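Local structure of KLLA0F20702p (Kluyveromyces lactis, 5Y5A) at residues F397-F402 with C431-H436; F401-I406 with T447-S452; D407-K412 with F420-M425. The protein is the Est1 protein of the telomerase system and, through its complex with Cdc13, probably brings telomerase to telomeres. All blocks are in the same frame, centred on the assembly; numbering follows the deposited sequence.

Interaction 1 of 3, residues F397-F402 with C431-H436; sequences FIFKFF and CWIKSH
Ser435 OG gives a hydrogen bond to Cys431 O (2.7 Å), a bond that spans Trp432 and Ile433, the two residues that reach across to Ile398, Phe399 and Phe402. The donor sits close to the carbonyl plane, tilted 17° from it. The contact itself is wholly apolar, and the backbones stay well apart, so long side chains bridge the gap. Trp432 has its CG anti to the backbone N (chi1 179°), and its six-membered ring extends toward helix 385-410. Trp432 CZ3 lies 3.6 Å from Phe402 CZ and also meets Phe399 CE1 and Ile398 CG2. The rings of Phe402 and Trp432 meet rim to rim, with planes at 82° and centroids 5.8 Å apart; Trp432 CE3 lies at the edge of the Phe402 ring, in its plane. At the other end of the indole, Trp432 NE1 is hydrogen-bonded to His373 NE2, so this buried nitrogen has a partner. Ile433 CD1 comes to the edge of the Phe399 ring, 3.8 Å from Phe399 CE2 and near the ring plane, while Phe402 CD2 lies over one face of the same ring, offset toward its rim. An alanine in place of Phe399 would probably open a gap beside Trp432 and Ile433, where the ring had filled the space between the helices, leave Phe402 without the ring it leans on, and deprive Phe449 of its edge-to-face partner. Beyond the apolar cluster, Lys434 packs on an aromatic side chain of the bound peptide and makes a long, weak ion pair with an acidic one. This buried aromatic and aliphatic seam between two helices is the kind of core expected of the all-helical Est1 DNA/RNA binding domain, a family grouped with the TPR repeats.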
loop_
_atom_site.group_PDB
_atom_site.type_symbol
_atom_site.label_atom_id
_atom_site.label_comp_id
_atom_site.label_asym_id
_atom_site.label_seq_id
_atom_site.Cartn_x
_atom_site.Cartn_y
_atom_site.Cartn_z
ATOM N N PHE A 397 22.647 -0.830 -0.351
ATOM C CA PHE A 397 21.960 -2.079 -0.039
ATOM C C PHE A 397 20.757 -2.256 -0.950
ATOM O O PHE A 397 20.481 -3.350 -1.430
ATOM C CB PHE A 397 21.501 -2.126 1.431
ATOM C CG PHE A 397 20.550 -3.255 1.715
ATOM C CD1 PHE A 397 21.001 -4.572 1.717
ATOM C CD2 PHE A 397 19.204 -3.008 1.941
ATOM C CE1 PHE A 397 20.121 -5.632 1.955
ATOM C CE2 PHE A 397 18.318 -4.051 2.180
ATOM C CZ PHE A 397 18.776 -5.372 2.187
ATOM N N ILE A 398 20.030 -1.169 -1.172
ATOM C CA ILE A 398 18.851 -1.232 -2.022
ATOM C C ILE A 398 19.239 -1.672 -3.433
ATOM O O ILE A 398 18.600 -2.550 -4.021
ATOM C CB ILE A 398 18.114 0.122 -2.046
ATOM C CG1 ILE A 398 17.521 0.386 -0.657
ATOM C CG2 ILE A 398 17.011 0.125 -3.090
ATOM C CD1 ILE A 398 16.740 1.647 -0.542
ATOM N N PHE A 399 20.312 -1.099 -3.971
ATOM C CA PHE A 399 20.704 -1.463 -5.330
ATOM C C PHE A 399 21.351 -2.844 -5.378
ATOM O O PHE A 399 21.311 -3.517 -6.402
ATOM C CB PHE A 399 21.609 -0.384 -5.925
ATOM C CG PHE A 399 20.833 0.738 -6.548
ATOM C CD1 PHE A 399 20.316 1.757 -5.766
ATOM C CD2 PHE A 399 20.543 0.725 -7.901
ATOM C CE1 PHE A 399 19.570 2.784 -6.333
ATOM C CE2 PHE A 399 19.789 1.747 -8.474
ATOM C CZ PHE A 399 19.309 2.777 -7.689
ATOM N N LYS A 400 21.908 -3.280 -4.256
ATOM C CA LYS A 400 22.361 -4.654 -4.130
ATOM C C LYS A 400 21.166 -5.599 -4.314
ATOM O O LYS A 400 21.256 -6.607 -5.019
ATOM C CB LYS A 400 23.026 -4.875 -2.770
ATOM C CG LYS A 400 23.579 -6.271 -2.587
ATOM C CD LYS A 400 24.295 -6.420 -1.258
ATOM C CE LYS A 400 24.873 -7.822 -1.125
ATOM N NZ LYS A 400 25.670 -7.995 0.119
ATOM N N PHE A 401 20.046 -5.251 -3.682
ATOM C CA PHE A 401 18.800 -6.014 -3.794
ATOM C C PHE A 401 18.287 -6.034 -5.233
ATOM O O PHE A 401 17.876 -7.082 -5.740
ATOM C CB PHE A 401 17.736 -5.420 -2.866
ATOM C CG PHE A 401 16.503 -6.262 -2.735
ATOM C CD1 PHE A 401 16.437 -7.271 -1.787
ATOM C CD2 PHE A 401 15.403 -6.035 -3.548
ATOM C CE1 PHE A 401 15.296 -8.046 -1.650
ATOM C CE2 PHE A 401 14.256 -6.811 -3.421
ATOM C CZ PHE A 401 14.205 -7.813 -2.475
ATOM N N PHE A 402 18.314 -4.864 -5.874
ATOM C CA PHE A 402 17.973 -4.721 -7.293
ATOM C C PHE A 402 18.779 -5.672 -8.174
ATOM O O PHE A 402 18.218 -6.463 -8.926
ATOM C CB PHE A 402 18.223 -3.286 -7.783
ATOM C CG PHE A 402 17.211 -2.277 -7.314
ATOM C CD1 PHE A 402 16.244 -2.608 -6.379
ATOM C CD2 PHE A 402 17.234 -0.982 -7.820
ATOM C CE1 PHE A 402 15.325 -1.673 -5.960
ATOM C CE2 PHE A 402 16.317 -0.043 -7.402
ATOM C CZ PHE A 402 15.358 -0.390 -6.467
ATOM N N CYS A 431 11.011 3.374 -13.024
ATOM C CA CYS A 431 10.103 4.475 -12.739
ATOM C C CYS A 431 10.502 5.186 -11.456
ATOM O O CYS A 431 10.394 6.412 -11.354
ATOM C CB CYS A 431 8.667 3.976 -12.646
ATOM S SG CYS A 431 7.951 3.635 -14.254
ATOM N N TRP A 432 10.971 4.420 -10.479
ATOM C CA TRP A 432 11.470 5.016 -9.246
ATOM C C TRP A 432 12.707 5.850 -9.530
ATOM O O TRP A 432 12.801 7.016 -9.128
ATOM C CB TRP A 432 11.803 3.940 -8.213
ATOM C CG TRP A 432 12.344 4.506 -6.929
ATOM C CD1 TRP A 432 11.767 5.474 -6.149
ATOM C CD2 TRP A 432 13.552 4.123 -6.262
ATOM N NE1 TRP A 432 12.548 5.720 -5.041
ATOM C CE2 TRP A 432 13.643 4.895 -5.080
ATOM C CE3 TRP A 432 14.563 3.197 -6.542
ATOM C CZ2 TRP A 432 14.710 4.775 -4.190
ATOM C CZ3 TRP A 432 15.617 3.071 -5.649
ATOM C CH2 TRP A 432 15.683 3.862 -4.492
ATOM N N ILE A 433 13.653 5.235 -10.234
ATOM C CA ILE A 433 14.938 5.861 -10.508
ATOM C C ILE A 433 14.776 7.182 -11.263
ATOM O O ILE A 433 15.423 8.167 -10.914
ATOM C CB ILE A 433 15.851 4.891 -11.277
ATOM C CG1 ILE A 433 16.289 3.757 -10.342
ATOM C CG2 ILE A 433 17.072 5.602 -11.832
ATOM C CD1 ILE A 433 17.070 2.655 -11.012
ATOM N N LYS A 434 13.885 7.225 -12.256
ATOM C CA LYS A 434 13.672 8.449 -13.030
ATOM C C LYS A 434 12.974 9.555 -12.232
ATOM O O LYS A 434 12.883 10.694 -12.698
ATOM C CB LYS A 434 12.849 8.157 -14.285
ATOM C CG LYS A 434 11.372 8.439 -14.128
ATOM C CD LYS A 434 10.585 8.024 -15.360
ATOM C CE LYS A 434 10.175 9.233 -16.176
ATOM N NZ LYS A 434 9.404 8.830 -17.384
ATOM N N SER A 435 12.481 9.224 -11.045
ATOM C CA SER A 435 11.666 10.151 -10.262
ATOM C C SER A 435 12.463 10.994 -9.277
ATOM O O SER A 435 11.940 11.950 -8.724
ATOM C CB SER A 435 10.588 9.389 -9.477
ATOM O OG SER A 435 9.632 8.797 -10.337
ATOM N N HIS A 436 13.708 10.614 -9.019
ATOM C CA HIS A 436 14.501 11.296 -8.002
ATOM C C HIS A 436 15.942 11.490 -8.485
ATOM O O HIS A 436 16.655 10.530 -8.762
ATOM C CB HIS A 436 14.458 10.515 -6.685
ATOM C CG HIS A 436 13.071 10.161 -6.249
ATOM N ND1 HIS A 436 12.211 11.078 -5.679
ATOM C CD2 HIS A 436 12.378 8.997 -6.320
ATOM C CE1 HIS A 436 11.058 10.496 -5.414
ATOM N NE2 HIS A 436 11.127 9.235 -5.806
#

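Interaction 2 of 3, residues F401-I406 with T447-S452; sequences FFTHLI and TSFCQS
A near-parallel helix pair joins Thr403 and Ile406 to Phe449 and Ser452, with the axes of 401-406 and 447-452 approaching to 9.2 Å at a crossing angle of 27°. Thr403 fits directly against the partner backbone: its CG2 is 3.5 Å from Phe449 CA and also lies at the edge of the Phe449 ring, near the ring plane. With chi1 at 61°, OG1 stands between the threonine's own N and carbonyl carbon, where it hydrogen-bonds Lys400 O, and CG2 is turned to the other helix. Phe449 CE1 touches two residues, Ile406 CD1 at 3.8 Å and Phe402 CD2 at 3.9 Å. One turn further, Ile406 CG2 rests 3.6 Å from Ser452 CB. Ser452 OG lies 3.7 Å from Thr403 CB and is hydrogen-bonded to Asp407 OD1, just beyond the segment. Ser448 lies at the solvent-facing margin, its OG beside Thr403 CG2. Around the pair, Leu365 of helix 339-379 packs on Phe402, helix 421-433 supplies Met429 to Phe402 and Ile433 to Phe449, and strand 552-555 packs its Phe552 on Cys450 and Gln451.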
loop_
_atom_site.group_PDB
_atom_site.type_symbol
_atom_site.label_atom_id
_atom_site.label_comp_id
_atom_site.label_asym_id
_atom_site.label_seq_id
_atom_site.Cartn_x
_atom_site.Cartn_y
_atom_site.Cartn_z
ATOM N N PHE A 401 20.046 -5.251 -3.682
ATOM C CA PHE A 401 18.800 -6.014 -3.794
ATOM C C PHE A 401 18.287 -6.034 -5.233
ATOM O O PHE A 401 17.876 -7.082 -5.740
ATOM C CB PHE A 401 17.736 -5.420 -2.866
ATOM C CG PHE A 401 16.503 -6.262 -2.735
ATOM C CD1 PHE A 401 16.437 -7.271 -1.787
ATOM C CD2 PHE A 401 15.403 -6.035 -3.548
ATOM C CE1 PHE A 401 15.296 -8.046 -1.650
ATOM C CE2 PHE A 401 14.256 -6.811 -3.421
ATOM C CZ PHE A 401 14.205 -7.813 -2.475
ATOM N N PHE A 402 18.314 -4.864 -5.874
ATOM C CA PHE A 402 17.973 -4.721 -7.293
ATOM C C PHE A 402 18.779 -5.672 -8.174
ATOM O O PHE A 402 18.218 -6.463 -8.926
ATOM C CB PHE A 402 18.223 -3.286 -7.783
ATOM C CG PHE A 402 17.211 -2.277 -7.314
ATOM C CD1 PHE A 402 16.244 -2.608 -6.379
ATOM C CD2 PHE A 402 17.234 -0.982 -7.820
ATOM C CE1 PHE A 402 15.325 -1.673 -5.960
ATOM C CE2 PHE A 402 16.317 -0.043 -7.402
ATOM C CZ PHE A 402 15.358 -0.390 -6.467
ATOM N N THR A 403 20.103 -5.585 -8.087
ATOM C CA THR A 403 20.952 -6.389 -8.957
ATOM C C THR A 403 20.793 -7.874 -8.662
ATOM O O THR A 403 20.900 -8.707 -9.560
ATOM C CB THR A 403 22.434 -5.992 -8.834
ATOM O OG1 THR A 403 22.877 -6.197 -7.490
ATOM C CG2 THR A 403 22.607 -4.538 -9.187
ATOM N N HIS A 404 20.530 -8.209 -7.407
ATOM C CA HIS A 404 20.240 -9.599 -7.060
ATOM C C HIS A 404 18.940 -10.048 -7.743
ATOM O O HIS A 404 18.896 -11.107 -8.370
ATOM C CB HIS A 404 20.143 -9.773 -5.543
ATOM C CG HIS A 404 20.038 -11.197 -5.107
ATOM N ND1 HIS A 404 21.076 -12.095 -5.235
ATOM C CD2 HIS A 404 19.015 -11.885 -4.546
ATOM C CE1 HIS A 404 20.700 -13.273 -4.772
ATOM N NE2 HIS A 404 19.453 -13.170 -4.344
ATOM N N LEU A 405 17.896 -9.227 -7.633
ATOM C CA LEU A 405 16.635 -9.474 -8.333
ATOM C C LEU A 405 16.833 -9.634 -9.830
ATOM O O LEU A 405 16.299 -10.545 -10.436
ATOM C CB LEU A 405 15.648 -8.335 -8.101
ATOM C CG LEU A 405 14.792 -8.382 -6.843
ATOM C CD1 LEU A 405 13.676 -7.355 -6.943
ATOM C CD2 LEU A 405 14.246 -9.786 -6.658
ATOM N N ILE A 406 17.572 -8.709 -10.428
ATOM C CA ILE A 406 17.806 -8.747 -11.862
ATOM C C ILE A 406 18.635 -9.973 -12.256
ATOM O O ILE A 406 18.227 -10.757 -13.109
ATOM C CB ILE A 406 18.517 -7.472 -12.339
ATOM C CG1 ILE A 406 17.608 -6.264 -12.111
ATOM C CG2 ILE A 406 18.912 -7.609 -13.815
ATOM C CD1 ILE A 406 18.322 -4.938 -12.090
ATOM N N THR A 447 28.099 0.433 -10.939
ATOM C CA THR A 447 28.595 -0.478 -11.970
ATOM C C THR A 447 27.797 -1.779 -11.985
ATOM O O THR A 447 27.445 -2.278 -13.054
ATOM C CB THR A 447 30.105 -0.806 -11.794
ATOM O OG1 THR A 447 30.351 -1.281 -10.466
ATOM C CG2 THR A 447 30.966 0.427 -12.063
ATOM N N SER A 448 27.496 -2.315 -10.805
ATOM C CA SER A 448 26.730 -3.553 -10.725
ATOM C C SER A 448 25.336 -3.363 -11.314
ATOM O O SER A 448 24.874 -4.197 -12.078
ATOM C CB SER A 448 26.630 -4.040 -9.282
ATOM O OG SER A 448 25.934 -3.103 -8.488
ATOM N N PHE A 449 24.678 -2.257 -10.981
ATOM C CA PHE A 449 23.322 -2.031 -11.474
ATOM C C PHE A 449 23.309 -1.767 -12.981
ATOM O O PHE A 449 22.490 -2.326 -13.704
ATOM C CB PHE A 449 22.628 -0.877 -10.723
ATOM C CG PHE A 449 21.232 -0.616 -11.217
ATOM C CD1 PHE A 449 20.196 -1.473 -10.880
ATOM C CD2 PHE A 449 20.963 0.444 -12.075
ATOM C CE1 PHE A 449 18.909 -1.265 -11.370
ATOM C CE2 PHE A 449 19.680 0.658 -12.566
ATOM C CZ PHE A 449 18.654 -0.200 -12.215
ATOM N N CYS A 450 24.223 -0.930 -13.459
ATOM C CA CYS A 450 24.339 -0.683 -14.899
ATOM C C CYS A 450 24.671 -1.947 -15.669
ATOM O O CYS A 450 24.111 -2.188 -16.738
ATOM C CB CYS A 450 25.394 0.390 -15.184
ATOM S SG CYS A 450 24.834 2.026 -14.693
ATOM N N GLN A 451 25.578 -2.755 -15.133
ATOM C CA GLN A 451 25.869 -4.047 -15.755
ATOM C C GLN A 451 24.602 -4.913 -15.839
ATOM O O GLN A 451 24.331 -5.529 -16.872
ATOM C CB GLN A 451 26.963 -4.791 -14.984
ATOM C CG GLN A 451 27.335 -6.134 -15.596
ATOM C CD GLN A 451 28.034 -5.978 -16.938
ATOM O OE1 GLN A 451 29.148 -5.465 -17.011
ATOM N NE2 GLN A 451 27.369 -6.402 -18.009
ATOM N N SER A 452 23.824 -4.947 -14.756
ATOM C CA SER A 452 22.597 -5.747 -14.721
ATOM C C SER A 452 21.569 -5.293 -15.758
ATOM O O SER A 452 20.954 -6.115 -16.427
ATOM C CB SER A 452 21.972 -5.704 -13.320
ATOM O OG SER A 452 22.651 -6.589 -12.445
#

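Interaction 3 of 3, residues D407-K412 with F420-M425; sequences DKVIMK and FQYLAM
Val409 and Ile410 press closely on Tyr422, whereas Leu423 and Met425 meet Ile410 more loosely. Val409 CG1 is anti to its backbone N (chi1 -175°) and comes to 3.4 Å from Tyr422 CE1, at the edge of the phenol ring and in its plane. The side chains cross at about a right angle, and only this one methyl of the valine meets the ring edge. Ile410 packs on backbone instead: its CD1, CG1 and CG2 all approach Tyr422 O, CD1 being nearest at 3.5 Å. The main chains are close here too, the CA atoms of Ile410 and Tyr422 being only 5.4 Å apart. Packing slackens away from this point, with Ile410 CD1 4.2 Å from Met425 CB and Ile410 CG2 4.3 Å from Leu423 CD2. No hydrogen bond links the two segments. Toward solvent lies Lys412, exposed and with its side chain leading away, while Lys408 on the same segment is partly exposed. Other helices complete the buried side: 339-379 packs on Tyr422 and Met425, 526-546 on Leu423, and 447-462 on Ile410 through Leu456. Helix 385-410 has a wider pi-type turn at 407-410, and a short non-helical connection leads into helix 421-433. The two helices, joined by this connection and packed on each other, form a helical hairpin within the Est1 DNA/RNA binding domain.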
loop_
_atom_site.group_PDB
_atom_site.type_symbol
_atom_site.label_atom_id
_atom_site.label_comp_id
_atom_site.label_asym_id
_atom_site.label_seq_id
_atom_site.Cartn_x
_atom_site.Cartn_y
_atom_site.Cartn_z
ATOM N N ASP A 407 19.788 -10.145 -11.617
ATOM C CA ASP A 407 20.706 -11.211 -11.996
ATOM C C ASP A 407 20.124 -12.600 -11.750
ATOM O O ASP A 407 20.247 -13.471 -12.599
ATOM C CB ASP A 407 22.041 -11.080 -11.248
ATOM C CG ASP A 407 22.798 -9.802 -11.607
ATOM O OD1 ASP A 407 22.363 -9.075 -12.526
ATOM O OD2 ASP A 407 23.830 -9.519 -10.967
ATOM N N LYS A 408 19.485 -12.829 -10.603
ATOM C CA LYS A 408 19.106 -14.205 -10.271
ATOM C C LYS A 408 17.646 -14.521 -10.570
ATOM O O LYS A 408 17.257 -15.690 -10.560
ATOM C CB LYS A 408 19.402 -14.515 -8.795
ATOM C CG LYS A 408 20.800 -14.136 -8.320
ATOM C CD LYS A 408 21.883 -14.901 -9.050
ATOM C CE LYS A 408 23.254 -14.476 -8.557
ATOM N NZ LYS A 408 24.336 -15.041 -9.401
ATOM N N VAL A 409 16.829 -13.506 -10.838
ATOM C CA VAL A 409 15.406 -13.787 -11.029
ATOM C C VAL A 409 14.884 -13.331 -12.393
ATOM O O VAL A 409 14.503 -14.161 -13.215
ATOM C CB VAL A 409 14.536 -13.146 -9.911
ATOM C CG1 VAL A 409 13.090 -13.557 -10.078
ATOM C CG2 VAL A 409 15.040 -13.563 -8.534
ATOM N N ILE A 410 14.867 -12.025 -12.632
ATOM C CA ILE A 410 14.297 -11.488 -13.863
ATOM C C ILE A 410 15.049 -12.012 -15.091
ATOM O O ILE A 410 14.428 -12.337 -16.101
ATOM C CB ILE A 410 14.297 -9.941 -13.863
ATOM C CG1 ILE A 410 13.591 -9.403 -12.609
ATOM C CG2 ILE A 410 13.613 -9.412 -15.108
ATOM C CD1 ILE A 410 13.622 -7.868 -12.471
ATOM N N MET A 411 16.374 -12.131 -14.994
ATOM C CA MET A 411 17.168 -12.663 -16.105
ATOM C C MET A 411 16.790 -14.102 -16.437
ATOM O O MET A 411 16.943 -14.538 -17.583
ATOM C CB MET A 411 18.671 -12.585 -15.799
ATOM C CG MET A 411 19.287 -11.206 -16.002
ATOM S SD MET A 411 19.320 -10.689 -17.722
ATOM C CE MET A 411 20.692 -11.667 -18.333
ATOM N N LYS A 412 16.299 -14.837 -15.443
ATOM C CA LYS A 412 15.885 -16.223 -15.672
ATOM C C LYS A 412 14.415 -16.316 -16.077
ATOM O O LYS A 412 13.923 -17.402 -16.369
ATOM C CB LYS A 412 16.124 -17.089 -14.427
ATOM C CG LYS A 412 17.546 -17.047 -13.875
ATOM C CD LYS A 412 17.816 -18.226 -12.932
ATOM C CE LYS A 412 19.126 -18.038 -12.166
ATOM N NZ LYS A 412 19.450 -19.206 -11.294
ATOM N N PHE A 420 3.137 -11.532 -14.380
ATOM C CA PHE A 420 3.410 -10.136 -14.680
ATOM C C PHE A 420 4.566 -9.613 -13.841
ATOM O O PHE A 420 5.237 -8.669 -14.247
ATOM C CB PHE A 420 2.156 -9.272 -14.458
ATOM C CG PHE A 420 1.830 -9.018 -13.004
ATOM C CD1 PHE A 420 2.357 -7.916 -12.339
ATOM C CD2 PHE A 420 0.986 -9.873 -12.309
ATOM C CE1 PHE A 420 2.065 -7.683 -11.007
ATOM C CE2 PHE A 420 0.688 -9.648 -10.975
ATOM C CZ PHE A 420 1.230 -8.551 -10.320
ATOM N N GLN A 421 4.811 -10.228 -12.684
ATOM C CA GLN A 421 5.706 -9.620 -11.687
ATOM C C GLN A 421 7.142 -9.433 -12.160
ATOM O O GLN A 421 7.814 -8.483 -11.756
ATOM C CB GLN A 421 5.732 -10.442 -10.397
ATOM C CG GLN A 421 4.466 -10.375 -9.576
ATOM C CD GLN A 421 3.520 -11.512 -9.892
ATOM O OE1 GLN A 421 3.708 -12.247 -10.869
ATOM N NE2 GLN A 421 2.495 -11.668 -9.061
ATOM N N TYR A 422 7.613 -10.345 -12.999
ATOM C CA TYR A 422 9.013 -10.333 -13.413
ATOM C C TYR A 422 9.402 -9.044 -14.129
ATOM O O TYR A 422 10.332 -8.363 -13.703
ATOM C CB TYR A 422 9.301 -11.552 -14.281
ATOM C CG TYR A 422 9.230 -12.811 -13.464
ATOM C CD1 TYR A 422 10.152 -13.042 -12.449
ATOM C CD2 TYR A 422 8.229 -13.745 -13.666
ATOM C CE1 TYR A 422 10.100 -14.178 -11.682
ATOM C CE2 TYR A 422 8.163 -14.897 -12.888
ATOM C CZ TYR A 422 9.107 -15.103 -11.896
ATOM O OH TYR A 422 9.071 -16.240 -11.110
ATOM N N LEU A 423 8.676 -8.684 -15.182
ATOM C CA LEU A 423 8.980 -7.447 -15.895
ATOM C C LEU A 423 8.381 -6.220 -15.189
ATOM O O LEU A 423 8.870 -5.106 -15.353
ATOM C CB LEU A 423 8.487 -7.537 -17.341
ATOM C CG LEU A 423 9.244 -8.532 -18.243
ATOM C CD1 LEU A 423 8.853 -8.347 -19.697
ATOM C CD2 LEU A 423 10.758 -8.390 -18.089
ATOM N N ALA A 424 7.336 -6.429 -14.395
ATOM C CA ALA A 424 6.752 -5.339 -13.603
ATOM C C ALA A 424 7.752 -4.791 -12.595
ATOM O O ALA A 424 7.802 -3.591 -12.354
ATOM C CB ALA A 424 5.495 -5.805 -12.884
ATOM N N MET A 425 8.553 -5.674 -12.011
ATOM C CA MET A 425 9.582 -5.256 -11.063
ATOM C C MET A 425 10.630 -4.382 -11.747
ATOM O O MET A 425 11.079 -3.385 -11.182
ATOM C CB MET A 425 10.249 -6.479 -10.405
ATOM C CG MET A 425 9.393 -7.123 -9.308
ATOM S SD MET A 425 10.213 -8.427 -8.360
ATOM C CE MET A 425 10.610 -9.602 -9.650
#

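How the interactions relate
All three contacts are mainly buried and use helix 385-410, within the Est1 DNA/RNA binding domain. Interactions 1 and 3 join it to helix 421-433, whereas interaction 2 joins it to helix 447-462. Interaction 3 sits near the hairpin connection, where the backbones come close and Val409 and Ile410 pack on the ring and carbonyl of Tyr422; by interaction 1 the chains lie further apart and large aromatic rings fill the space. Interaction 2 is a near-parallel pair whose backbones also come close, with Thr403 and Ser452 packed inside and Ser448 at the exposed margin. Phe402 serves interactions 1 and 2, and Phe449 packs on both Phe399 and Ile433. Leu405 packing on Met425 links interactions 2 and 3.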